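Local coordinates for protein aminoacyl-histidine dipeptidase (Vibrio alginolyticus, PDB 3MRU) that probably hydrolyses dipeptides, with a preference for hydrophobic ones, as a zinc-dependent metallopeptidase of the M20C family that also goes by the name carnosinase, at residues Leu250-Gly255 against Phe267-Leu272; Ile196-Ile201 against Ile355-Asn360; Arg208-Lys213 against Thr304-Val309; Leu246-Val251 against Asp278-Leu283. All blocks are in the same frame, centred on the assembly; numbering follows the deposited sequence.

Interaction 1. Residues Leu250-Gly255 against Phe267-Leu272; sequences LVEFRG and FVTVAL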
# COMPACT_ATOMS: atom_id res chain seq x y z
N LEU A 250 -6.32 -32.22 -16.71
CA LEU A 250 -5.88 -30.85 -16.65
C LEU A 250 -4.55 -30.62 -17.34
O LEU A 250 -3.55 -31.29 -17.05
CB LEU A 250 -5.75 -30.47 -15.18
CG LEU A 250 -5.17 -29.15 -14.70
CD1 LEU A 250 -6.16 -28.03 -14.90
CD2 LEU A 250 -4.87 -29.32 -13.23
N VAL A 251 -4.53 -29.67 -18.27
CA VAL A 251 -3.26 -29.30 -18.90
C VAL A 251 -2.67 -27.95 -18.44
O VAL A 251 -1.49 -27.86 -18.12
CB VAL A 251 -3.32 -29.43 -20.49
CG1 VAL A 251 -4.74 -29.39 -21.03
CG2 VAL A 251 -2.44 -28.40 -21.19
N GLU A 252 -3.52 -26.94 -18.37
CA GLU A 252 -3.09 -25.57 -18.19
C GLU A 252 -4.01 -24.83 -17.18
O GLU A 252 -5.22 -25.03 -17.17
CB GLU A 252 -3.08 -24.86 -19.56
CG GLU A 252 -2.69 -23.39 -19.56
CD GLU A 252 -1.19 -23.20 -19.50
OE1 GLU A 252 -0.70 -22.22 -20.11
OE2 GLU A 252 -0.51 -24.01 -18.83
N PHE A 253 -3.41 -23.98 -16.35
CA PHE A 253 -4.12 -23.14 -15.37
C PHE A 253 -3.34 -21.81 -15.24
O PHE A 253 -2.25 -21.76 -14.67
CB PHE A 253 -4.21 -23.87 -14.01
CG PHE A 253 -5.36 -23.41 -13.11
CD1 PHE A 253 -6.05 -24.34 -12.33
CD2 PHE A 253 -5.74 -22.06 -13.02
CE1 PHE A 253 -7.10 -23.94 -11.50
CE2 PHE A 253 -6.78 -21.67 -12.20
CZ PHE A 253 -7.46 -22.61 -11.44
N ARG A 254 -3.90 -20.74 -15.78
CA ARG A 254 -3.26 -19.45 -15.74
C ARG A 254 -4.29 -18.45 -15.27
O ARG A 254 -5.38 -18.36 -15.84
CB ARG A 254 -2.76 -19.09 -17.14
CG ARG A 254 -2.00 -17.75 -17.28
CD ARG A 254 -0.56 -17.85 -16.77
NE ARG A 254 -0.13 -19.26 -16.64
CZ ARG A 254 0.41 -19.99 -17.61
NH1 ARG A 254 0.74 -21.26 -17.37
NH2 ARG A 254 0.62 -19.48 -18.83
N GLY A 255 -3.97 -17.68 -14.23
CA GLY A 255 -4.91 -16.68 -13.76
C GLY A 255 -4.24 -15.50 -13.14
O GLY A 255 -3.13 -15.61 -12.63
N PHE A 267 -8.00 -18.77 -16.48
CA PHE A 267 -8.47 -19.81 -17.36
C PHE A 267 -7.77 -21.13 -17.15
O PHE A 267 -6.64 -21.19 -16.67
CB PHE A 267 -8.34 -19.38 -18.82
CG PHE A 267 -6.94 -19.44 -19.36
CD1 PHE A 267 -6.35 -20.67 -19.70
CD2 PHE A 267 -6.22 -18.27 -19.59
CE1 PHE A 267 -5.07 -20.74 -20.22
CE2 PHE A 267 -4.92 -18.33 -20.13
CZ PHE A 267 -4.36 -19.57 -20.44
N VAL A 268 -8.46 -22.20 -17.52
CA VAL A 268 -7.90 -23.51 -17.49
C VAL A 268 -8.14 -24.05 -18.88
O VAL A 268 -9.19 -23.78 -19.48
CB VAL A 268 -8.60 -24.38 -16.41
CG1 VAL A 268 -9.97 -24.83 -16.89
CG2 VAL A 268 -7.81 -25.61 -16.12
N THR A 269 -7.16 -24.76 -19.43
CA THR A 269 -7.44 -25.61 -20.58
C THR A 269 -7.39 -27.04 -20.07
O THR A 269 -6.55 -27.38 -19.24
CB THR A 269 -6.48 -25.39 -21.80
OG1 THR A 269 -5.29 -26.16 -21.64
CG2 THR A 269 -6.13 -23.92 -22.00
N VAL A 270 -8.32 -27.86 -20.53
CA VAL A 270 -8.42 -29.22 -20.06
C VAL A 270 -8.66 -30.17 -21.24
O VAL A 270 -9.15 -29.76 -22.31
CB VAL A 270 -9.58 -29.43 -19.00
CG1 VAL A 270 -9.46 -28.46 -17.81
CG2 VAL A 270 -10.98 -29.35 -19.64
N ALA A 271 -8.31 -31.43 -21.00
CA ALA A 271 -8.65 -32.53 -21.89
C ALA A 271 -9.82 -33.32 -21.29
O ALA A 271 -9.88 -33.51 -20.07
CB ALA A 271 -7.45 -33.43 -22.06
N LEU A 272 -10.74 -33.76 -22.15
CA LEU A 272 -11.90 -34.60 -21.76
C LEU A 272 -12.38 -35.47 -22.94
O LEU A 272 -12.15 -35.10 -24.10
CB LEU A 272 -13.06 -33.75 -21.21
CG LEU A 272 -14.09 -33.08 -22.12
CD1 LEU A 272 -15.23 -32.57 -21.27
CD2 LEU A 272 -13.51 -31.93 -22.93
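Arg254 lays its CB over one face of the Phe267 ring, a CH-pi contact with CB 4.0 Å from the ring centroid and offset toward the rim at CZ and CE2. The two side chains lie side by side and point the same way, but the guanidinium is turned 54° from the ring plane; the chain bends at chi2 and chi3, and its end leads away from residues 267-272. Glu252 comes to the same ring obliquely, CG lying 3.6 Å from Phe267 CE1. Its OE1 forms a salt bridge with Arg254 NH1 at 3.2 Å, tying together the two residues that touch the ring. Thr269 points to the same side of the sheet as Glu252, Arg254 and Phe267; its OG1 sits 3.3 Å from Glu252 CB. Leu250, Phe253, Val268 and Val270 point to the opposite side, where helix 318-330 packs, its Phe324 ring standing nearly perpendicular to that of Phe253. The backbones run antiparallel, and Arg254 and Phe267 form a hydrogen-bonded pair, with Arg254 N 2.9 Å from Phe267 O. Farther along, Thr269 O accepts from both Val251 N and Glu252 N, which approach from the same face of its carbonyl plane. This doubled acceptor and the one-residue shift in register define a classic beta bulge between antiparallel neighbours, 249-255 and 266-273, inside a mixed sheet.

Interaction 2. Residues Ile196-Ile201 against Ile355-Asn360; sequences ITRDAI and ITTEEN
Arg198 NH2 donates to Glu358 O at 2.7 Å with an N-H...O angle of 150°, the donor tilted 30° from the carbonyl plane. At the guanidinium edge, in plane, Thr357 CG2 lies 3.4 Å from Arg198 NH1. Glu359 passes the arginine with its aliphatic part, CG being 4.1 Å from Arg198 CD, while the two charged ends stay apart, Glu359 OE2 lying 6.1 Å from Arg198 NH2. The second bond across the contact is between backbones: Ile196 N donates to Asn360 O at 3.1 Å from well above the carbonyl plane, and Ile196 CG1 packs 3.6 Å from Asn360 C. Strands 346-358 and 361-370 form a beta hairpin, and the backbone angles of Glu359 and Asn360, the latter with a positive phi, fit the two central positions of a type II turn at its tip. Residues 196-198, near the end of strand 181-199, thus lie against a hairpin turn. The turn has a weak internal bond of its own, from Asn360 ND2 to Glu359 OE2. In the second shell, Arg198 NE donates to Gln314 O and NH1 weakly to Val251 O, which together with the bond to Glu358 O limits the rotation of the guanidinium. Thr357 OG1 is hydrogen-bonded to Phe253 O, with CG2, the methyl that meets Arg198, anti to the backbone N. Ile196 packs on Val362 and Phe316, and Asp320 OD2 holds Thr197 N.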
# COMPACT_ATOMS: atom_id res chain seq x y z
N ILE A 196 5.05 -31.22 -10.33
CA ILE A 196 4.18 -32.08 -11.13
C ILE A 196 4.87 -32.76 -12.30
O ILE A 196 5.81 -32.22 -12.91
CB ILE A 196 2.90 -31.36 -11.67
CG1 ILE A 196 3.23 -30.30 -12.72
CG2 ILE A 196 2.11 -30.75 -10.53
CD1 ILE A 196 2.05 -29.84 -13.57
N THR A 197 4.36 -33.96 -12.58
CA THR A 197 4.72 -34.77 -13.74
C THR A 197 3.50 -35.03 -14.64
O THR A 197 2.35 -34.98 -14.18
CB THR A 197 5.34 -36.12 -13.31
OG1 THR A 197 4.40 -36.82 -12.48
CG2 THR A 197 6.63 -35.87 -12.54
N ARG A 198 3.75 -35.29 -15.92
CA ARG A 198 2.68 -35.35 -16.90
C ARG A 198 2.55 -36.65 -17.66
O ARG A 198 3.55 -37.23 -18.09
CB ARG A 198 2.84 -34.22 -17.88
CG ARG A 198 2.46 -32.91 -17.30
CD ARG A 198 2.75 -31.85 -18.27
NE ARG A 198 1.73 -30.82 -18.18
CZ ARG A 198 1.89 -29.67 -17.54
NH1 ARG A 198 0.89 -28.80 -17.53
NH2 ARG A 198 3.03 -29.40 -16.92
N ASP A 199 1.31 -37.10 -17.82
CA ASP A 199 0.96 -38.26 -18.63
C ASP A 199 0.15 -37.81 -19.82
O ASP A 199 -0.65 -36.88 -19.71
CB ASP A 199 0.20 -39.28 -17.80
CG ASP A 199 1.05 -39.83 -16.66
OD1 ASP A 199 0.49 -40.58 -15.83
OD2 ASP A 199 2.27 -39.51 -16.59
N ALA A 200 0.38 -38.45 -20.97
CA ALA A 200 -0.23 -38.04 -22.23
C ALA A 200 -1.75 -38.20 -22.26
O ALA A 200 -2.33 -39.08 -21.62
CB ALA A 200 0.42 -38.76 -23.42
N ILE A 201 -2.35 -37.29 -23.02
CA ILE A 201 -3.78 -37.21 -23.31
C ILE A 201 -4.35 -38.53 -23.83
O ILE A 201 -3.94 -38.99 -24.90
CB ILE A 201 -4.00 -36.14 -24.41
CG1 ILE A 201 -2.80 -35.16 -24.47
CG2 ILE A 201 -5.35 -35.46 -24.25
CD1 ILE A 201 -2.55 -34.37 -23.16
N ILE A 355 -1.79 -17.48 -10.66
CA ILE A 355 -1.47 -18.89 -10.86
C ILE A 355 -0.90 -19.07 -12.25
O ILE A 355 -1.44 -18.54 -13.22
CB ILE A 355 -2.69 -19.80 -10.61
CG1 ILE A 355 -3.17 -19.62 -9.17
CG2 ILE A 355 -2.33 -21.27 -10.93
CD1 ILE A 355 -4.54 -20.22 -8.88
N THR A 356 0.21 -19.80 -12.31
CA THR A 356 0.95 -20.07 -13.55
C THR A 356 1.50 -21.51 -13.55
O THR A 356 2.27 -21.91 -12.66
CB THR A 356 2.14 -19.10 -13.76
OG1 THR A 356 3.15 -19.38 -12.78
CG2 THR A 356 1.71 -17.62 -13.66
N THR A 357 1.09 -22.26 -14.57
CA THR A 357 1.51 -23.62 -14.81
C THR A 357 2.67 -23.55 -15.77
O THR A 357 2.77 -22.59 -16.52
CB THR A 357 0.36 -24.40 -15.47
OG1 THR A 357 -0.74 -24.46 -14.56
CG2 THR A 357 0.78 -25.81 -15.88
N GLU A 358 3.55 -24.54 -15.74
CA GLU A 358 4.55 -24.72 -16.80
C GLU A 358 4.77 -26.23 -16.86
O GLU A 358 4.04 -26.96 -16.18
CB GLU A 358 5.85 -23.98 -16.46
CG GLU A 358 6.29 -24.21 -15.01
CD GLU A 358 7.79 -24.02 -14.83
OE1 GLU A 358 8.18 -23.07 -14.09
OE2 GLU A 358 8.57 -24.81 -15.42
N GLU A 359 5.73 -26.72 -17.65
CA GLU A 359 6.01 -28.16 -17.58
C GLU A 359 6.73 -28.49 -16.27
O GLU A 359 7.81 -27.95 -16.00
CB GLU A 359 6.75 -28.72 -18.81
CG GLU A 359 6.50 -30.27 -18.94
CD GLU A 359 7.59 -31.07 -19.71
OE1 GLU A 359 8.07 -30.60 -20.78
OE2 GLU A 359 7.96 -32.18 -19.24
N ASN A 360 6.09 -29.33 -15.46
CA ASN A 360 6.66 -29.82 -14.18
C ASN A 360 6.51 -28.94 -12.94
O ASN A 360 6.94 -29.33 -11.86
CB ASN A 360 8.13 -30.23 -14.33
CG ASN A 360 8.31 -31.34 -15.35
OD1 ASN A 360 7.88 -32.49 -15.13
ND2 ASN A 360 8.94 -31.01 -16.49

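Interaction 3. Residues Arg208-Lys213 against Thr304-Val309; sequences RQLTLK and TFNEEV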
# COMPACT_ATOMS: atom_id res chain seq x y z
N ARG A 208 -10.40 -28.57 -24.50
CA ARG A 208 -11.08 -27.29 -24.44
C ARG A 208 -10.36 -26.29 -23.54
O ARG A 208 -9.48 -26.66 -22.77
CB ARG A 208 -12.54 -27.46 -23.97
CG ARG A 208 -13.30 -28.68 -24.50
CD ARG A 208 -13.68 -28.56 -25.96
NE ARG A 208 -14.06 -27.19 -26.31
CZ ARG A 208 -15.31 -26.76 -26.41
NH1 ARG A 208 -16.33 -27.58 -26.19
NH2 ARG A 208 -15.54 -25.50 -26.74
N GLN A 209 -10.77 -25.03 -23.65
CA GLN A 209 -10.25 -23.92 -22.86
C GLN A 209 -11.41 -23.14 -22.22
O GLN A 209 -11.97 -22.19 -22.80
CB GLN A 209 -9.39 -22.99 -23.73
CG GLN A 209 -8.85 -21.78 -23.00
CD GLN A 209 -8.01 -20.90 -23.89
OE1 GLN A 209 -8.52 -20.22 -24.77
NE2 GLN A 209 -6.70 -20.92 -23.67
N LEU A 210 -11.75 -23.58 -21.01
CA LEU A 210 -12.73 -22.91 -20.20
C LEU A 210 -12.10 -21.65 -19.60
O LEU A 210 -11.09 -21.70 -18.91
CB LEU A 210 -13.19 -23.85 -19.10
CG LEU A 210 -13.17 -25.34 -19.41
CD1 LEU A 210 -13.52 -26.17 -18.17
CD2 LEU A 210 -14.10 -25.69 -20.58
N THR A 211 -12.71 -20.50 -19.88
CA THR A 211 -12.13 -19.24 -19.43
C THR A 211 -13.16 -18.33 -18.74
O THR A 211 -14.33 -18.34 -19.05
CB THR A 211 -11.40 -18.54 -20.60
OG1 THR A 211 -11.49 -17.12 -20.46
CG2 THR A 211 -11.97 -18.97 -21.96
N LEU A 212 -12.71 -17.57 -17.76
CA LEU A 212 -13.61 -16.72 -17.02
C LEU A 212 -12.99 -15.33 -16.86
O LEU A 212 -11.88 -15.21 -16.34
CB LEU A 212 -13.96 -17.37 -15.67
CG LEU A 212 -14.51 -16.51 -14.50
CD1 LEU A 212 -15.95 -16.09 -14.72
CD2 LEU A 212 -14.40 -17.24 -13.19
N LYS A 213 -13.70 -14.30 -17.31
CA LYS A 213 -13.21 -12.93 -17.19
C LYS A 213 -14.32 -11.89 -17.10
O LYS A 213 -15.51 -12.23 -17.00
CB LYS A 213 -12.27 -12.56 -18.35
CG LYS A 213 -12.90 -12.54 -19.75
CD LYS A 213 -11.88 -12.09 -20.79
CE LYS A 213 -12.54 -11.56 -22.07
NZ LYS A 213 -11.59 -11.69 -23.23
N THR A 304 -17.93 -15.85 -19.38
CA THR A 304 -17.10 -17.03 -19.53
C THR A 304 -17.02 -17.35 -21.02
O THR A 304 -17.80 -16.81 -21.79
CB THR A 304 -17.62 -18.26 -18.71
OG1 THR A 304 -18.64 -18.97 -19.43
CG2 THR A 304 -18.13 -17.83 -17.36
N PHE A 305 -16.10 -18.23 -21.37
CA PHE A 305 -15.90 -18.68 -22.74
C PHE A 305 -15.39 -20.12 -22.75
O PHE A 305 -14.61 -20.51 -21.88
CB PHE A 305 -14.83 -17.84 -23.44
CG PHE A 305 -15.21 -16.40 -23.61
CD1 PHE A 305 -15.06 -15.51 -22.56
CD2 PHE A 305 -15.71 -15.94 -24.81
CE1 PHE A 305 -15.41 -14.18 -22.71
CE2 PHE A 305 -16.06 -14.61 -24.97
CZ PHE A 305 -15.91 -13.73 -23.92
N ASN A 306 -15.82 -20.90 -23.73
CA ASN A 306 -15.42 -22.30 -23.82
C ASN A 306 -15.08 -22.77 -25.23
O ASN A 306 -15.86 -23.48 -25.87
CB ASN A 306 -16.56 -23.14 -23.25
CG ASN A 306 -16.32 -24.63 -23.40
OD1 ASN A 306 -15.28 -25.06 -23.91
ND2 ASN A 306 -17.28 -25.44 -22.95
N GLU A 307 -13.90 -22.38 -25.71
CA GLU A 307 -13.44 -22.75 -27.04
C GLU A 307 -12.54 -23.97 -26.89
O GLU A 307 -12.19 -24.33 -25.77
CB GLU A 307 -12.65 -21.60 -27.67
CG GLU A 307 -13.17 -20.21 -27.34
CD GLU A 307 -12.16 -19.11 -27.68
OE1 GLU A 307 -11.65 -19.08 -28.84
OE2 GLU A 307 -11.88 -18.26 -26.79
N GLU A 308 -12.15 -24.60 -27.99
CA GLU A 308 -11.19 -25.70 -27.90
C GLU A 308 -10.01 -25.55 -28.84
O GLU A 308 -10.18 -25.23 -30.01
CB GLU A 308 -11.88 -27.04 -28.15
CG GLU A 308 -12.38 -27.28 -29.59
CD GLU A 308 -11.69 -28.48 -30.25
OE1 GLU A 308 -10.73 -29.05 -29.63
OE2 GLU A 308 -12.11 -28.86 -31.38
N VAL A 309 -8.80 -25.74 -28.31
CA VAL A 309 -7.65 -25.98 -29.19
C VAL A 309 -7.09 -27.29 -28.64
O VAL A 309 -6.59 -27.36 -27.51
CB VAL A 309 -6.69 -24.74 -29.36
CG1 VAL A 309 -6.32 -24.11 -28.00
CG2 VAL A 309 -5.44 -25.12 -30.18
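Asn306 CG stands anti to its backbone N (chi1 175°), while Arg208 bends at chi2 (-72°), placing CD, and again at chi3, placing NE; the guanidinium ends up against the Asn306 amide. The two planes are 30° apart, with Asn306 CG over the guanidinium face toward its rim, but the arginine tip is modelled too close to Asn306 O and Glu308 CB, so this overlap is doubtful. Leu210 runs beside Asn306, its CD2 3.7 Å from Asn306 CG. Leu212 CD1 meets Thr304 CG2 at 3.8 Å on this same face of the sheet, which helices 277-295 and 231-242 cover. On the other face Thr211 CG2 touches Phe305 CB at 3.4 Å, and Lys213 CE reaches the ring atom CE1 of Phe305 at 3.9 Å. Main-chain bonds hold the antiparallel pair: Gln209 N to Glu307 O at 2.6 Å, and Thr211 with Phe305 in both directions, the bond from Thr211 N to Phe305 O measuring 2.8 Å. Strand 303-308 thus adjoins 205-213 in the ferredoxin-like sheet. On the helix-covered face the leucines and Thr304 give way, toward Arg208, to a polar end with Asn306; Glu308 lies nearby without charge contact, so any attraction is probably long-range and modest.

Interaction 4. Residues Leu246-Val251 against Asp278-Leu283; sequences LDLRLV and DKLAEL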
# COMPACT_ATOMS: atom_id res chain seq x y z
N LEU A 246 -16.93 -35.58 -14.12
CA LEU A 246 -16.82 -35.34 -15.57
C LEU A 246 -15.58 -35.97 -16.23
O LEU A 246 -15.38 -35.84 -17.44
CB LEU A 246 -16.80 -33.84 -15.82
CG LEU A 246 -17.54 -33.27 -17.01
CD1 LEU A 246 -19.02 -33.59 -16.91
CD2 LEU A 246 -17.34 -31.78 -17.01
N ASP A 247 -14.74 -36.62 -15.42
CA ASP A 247 -13.52 -37.32 -15.87
C ASP A 247 -12.57 -36.51 -16.79
O ASP A 247 -11.88 -37.07 -17.65
CB ASP A 247 -13.86 -38.69 -16.48
CG ASP A 247 -12.82 -39.77 -16.15
OD1 ASP A 247 -11.61 -39.46 -16.16
OD2 ASP A 247 -13.21 -40.94 -15.88
N LEU A 248 -12.54 -35.19 -16.58
CA LEU A 248 -11.64 -34.32 -17.33
C LEU A 248 -10.26 -34.15 -16.69
O LEU A 248 -10.12 -34.16 -15.47
CB LEU A 248 -12.27 -32.96 -17.61
CG LEU A 248 -12.96 -32.16 -16.53
CD1 LEU A 248 -11.96 -31.64 -15.55
CD2 LEU A 248 -13.66 -31.01 -17.22
N ARG A 249 -9.27 -33.97 -17.56
CA ARG A 249 -7.87 -33.97 -17.20
C ARG A 249 -7.31 -32.60 -17.49
O ARG A 249 -7.75 -31.91 -18.41
CB ARG A 249 -7.16 -35.00 -18.04
CG ARG A 249 -7.83 -36.35 -18.04
CD ARG A 249 -7.45 -37.16 -16.80
NE ARG A 249 -5.99 -37.22 -16.59
CZ ARG A 249 -5.14 -37.92 -17.35
NH1 ARG A 249 -5.59 -38.64 -18.38
NH2 ARG A 249 -3.83 -37.91 -17.08
N LEU A 250 -6.32 -32.22 -16.71
CA LEU A 250 -5.88 -30.85 -16.65
C LEU A 250 -4.55 -30.62 -17.34
O LEU A 250 -3.55 -31.29 -17.05
CB LEU A 250 -5.75 -30.47 -15.18
CG LEU A 250 -5.17 -29.15 -14.70
CD1 LEU A 250 -6.16 -28.03 -14.90
CD2 LEU A 250 -4.87 -29.32 -13.23
N VAL A 251 -4.53 -29.67 -18.27
CA VAL A 251 -3.26 -29.30 -18.90
C VAL A 251 -2.67 -27.95 -18.44
O VAL A 251 -1.49 -27.86 -18.12
CB VAL A 251 -3.32 -29.43 -20.49
CG1 VAL A 251 -4.74 -29.39 -21.03
CG2 VAL A 251 -2.44 -28.40 -21.19
N ASP A 278 -20.88 -31.90 -24.46
CA ASP A 278 -22.14 -31.15 -24.32
C ASP A 278 -22.52 -31.07 -22.85
O ASP A 278 -23.12 -30.08 -22.41
CB ASP A 278 -23.28 -31.79 -25.14
CG ASP A 278 -23.00 -31.81 -26.66
OD1 ASP A 278 -22.72 -30.73 -27.26
OD2 ASP A 278 -23.08 -32.92 -27.24
N LYS A 279 -22.18 -32.13 -22.10
CA LYS A 279 -22.31 -32.11 -20.64
C LYS A 279 -21.51 -30.96 -20.04
O LYS A 279 -22.10 -30.05 -19.45
CB LYS A 279 -21.86 -33.43 -20.02
CG LYS A 279 -22.95 -34.49 -20.03
CD LYS A 279 -22.77 -35.50 -18.88
CE LYS A 279 -21.69 -36.50 -19.16
NZ LYS A 279 -21.92 -37.17 -20.48
N LEU A 280 -20.19 -31.01 -20.22
CA LEU A 280 -19.27 -29.97 -19.79
C LEU A 280 -19.73 -28.59 -20.21
O LEU A 280 -19.82 -27.70 -19.37
CB LEU A 280 -17.86 -30.22 -20.30
CG LEU A 280 -16.90 -29.01 -20.31
CD1 LEU A 280 -16.26 -28.78 -18.94
CD2 LEU A 280 -15.82 -29.13 -21.40
N ALA A 281 -20.03 -28.42 -21.50
CA ALA A 281 -20.51 -27.12 -22.01
C ALA A 281 -21.79 -26.67 -21.31
O ALA A 281 -22.01 -25.48 -21.12
CB ALA A 281 -20.72 -27.15 -23.52
N GLU A 282 -22.61 -27.64 -20.91
CA GLU A 282 -23.84 -27.33 -20.20
C GLU A 282 -23.61 -27.06 -18.71
O GLU A 282 -24.14 -26.08 -18.16
CB GLU A 282 -24.89 -28.41 -20.37
CG GLU A 282 -26.30 -27.86 -20.12
CD GLU A 282 -27.36 -28.93 -20.19
OE1 GLU A 282 -28.44 -28.72 -19.59
OE2 GLU A 282 -27.12 -29.98 -20.83
N LEU A 283 -22.84 -27.95 -18.08
CA LEU A 283 -22.44 -27.78 -16.68
C LEU A 283 -21.73 -26.44 -16.46
O LEU A 283 -21.93 -25.78 -15.42
CB LEU A 283 -21.56 -28.96 -16.21
CG LEU A 283 -22.25 -30.10 -15.43
CD1 LEU A 283 -21.30 -31.27 -15.14
CD2 LEU A 283 -22.89 -29.61 -14.13
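Leu246 and Leu280 meet with no flat group between them: there is no ring, amide or guanidinium face in this contact, and everything is done by aliphatic branches. The two delta carbons of Leu246 divide the work. CD2 lies against the flank of Leu280, 3.7 Å from its CB, and the two side chains cross at about a right angle. CD1 reaches tip to tip to Leu283, 3.7 Å from Leu283 CD1, and also comes within 4.2 Å of Lys279 CB. Leu248 adds a second leucine from the same loop: its CD2 is 3.8 Å from Leu280 CD1, again with the side chains at about a right angle. Leu280 CG stands anti to its backbone N (chi1 162°); its CD1 is in contact with both Leu246 CD2 and Leu248 CD2. Lys279, Leu280 and Leu283 lie on one side of the helix, separated by one and by three or four positions, and the helical bond from Leu283 N to Lys279 O, 2.6 Å long, joins the outer two. No hydrogen bond crosses the contact, so it is held by apolar packing alone over a small area, 188 Å² in all. Leu246 belongs to the link between helix 231-242 and strand 249-255, and helix 277-295 follows strand 266-273 in the chain. Leu272 of that strand touches both Leu248 and Leu280, while Arg208 and Leu210 of strand 205-213 also pack on Leu280, so Leu280 sits between the 246-248 loop and strands 266-273 and 205-213.

Interactions 1, 3 and 4 build one alpha/beta unit: strands 205-213, 249-255, 266-273 and 303-308 with helices 231-242 and 277-295 follow the beta-alpha-beta-beta-alpha-beta order of a ferredoxin-like fold, as in M20 dimerisation domains. Interactions 1 and 3 have centres about 9 Å apart, bridged by Val268 N to Leu210 O at 3.0 Å. Those of interactions 3 and 4 are about 11 Å apart, with Asn306 ND2 3.8 Å from Ala281 CA. Strand 346-358, which carries one segment of interaction 2, pairs with the other edge of 249-255, Gly255 N lying 2.9 Å from Ile355 O. All four lie away from the two-zinc site, where Asp119 joins the ion of His80 and Asp173 to that of His461.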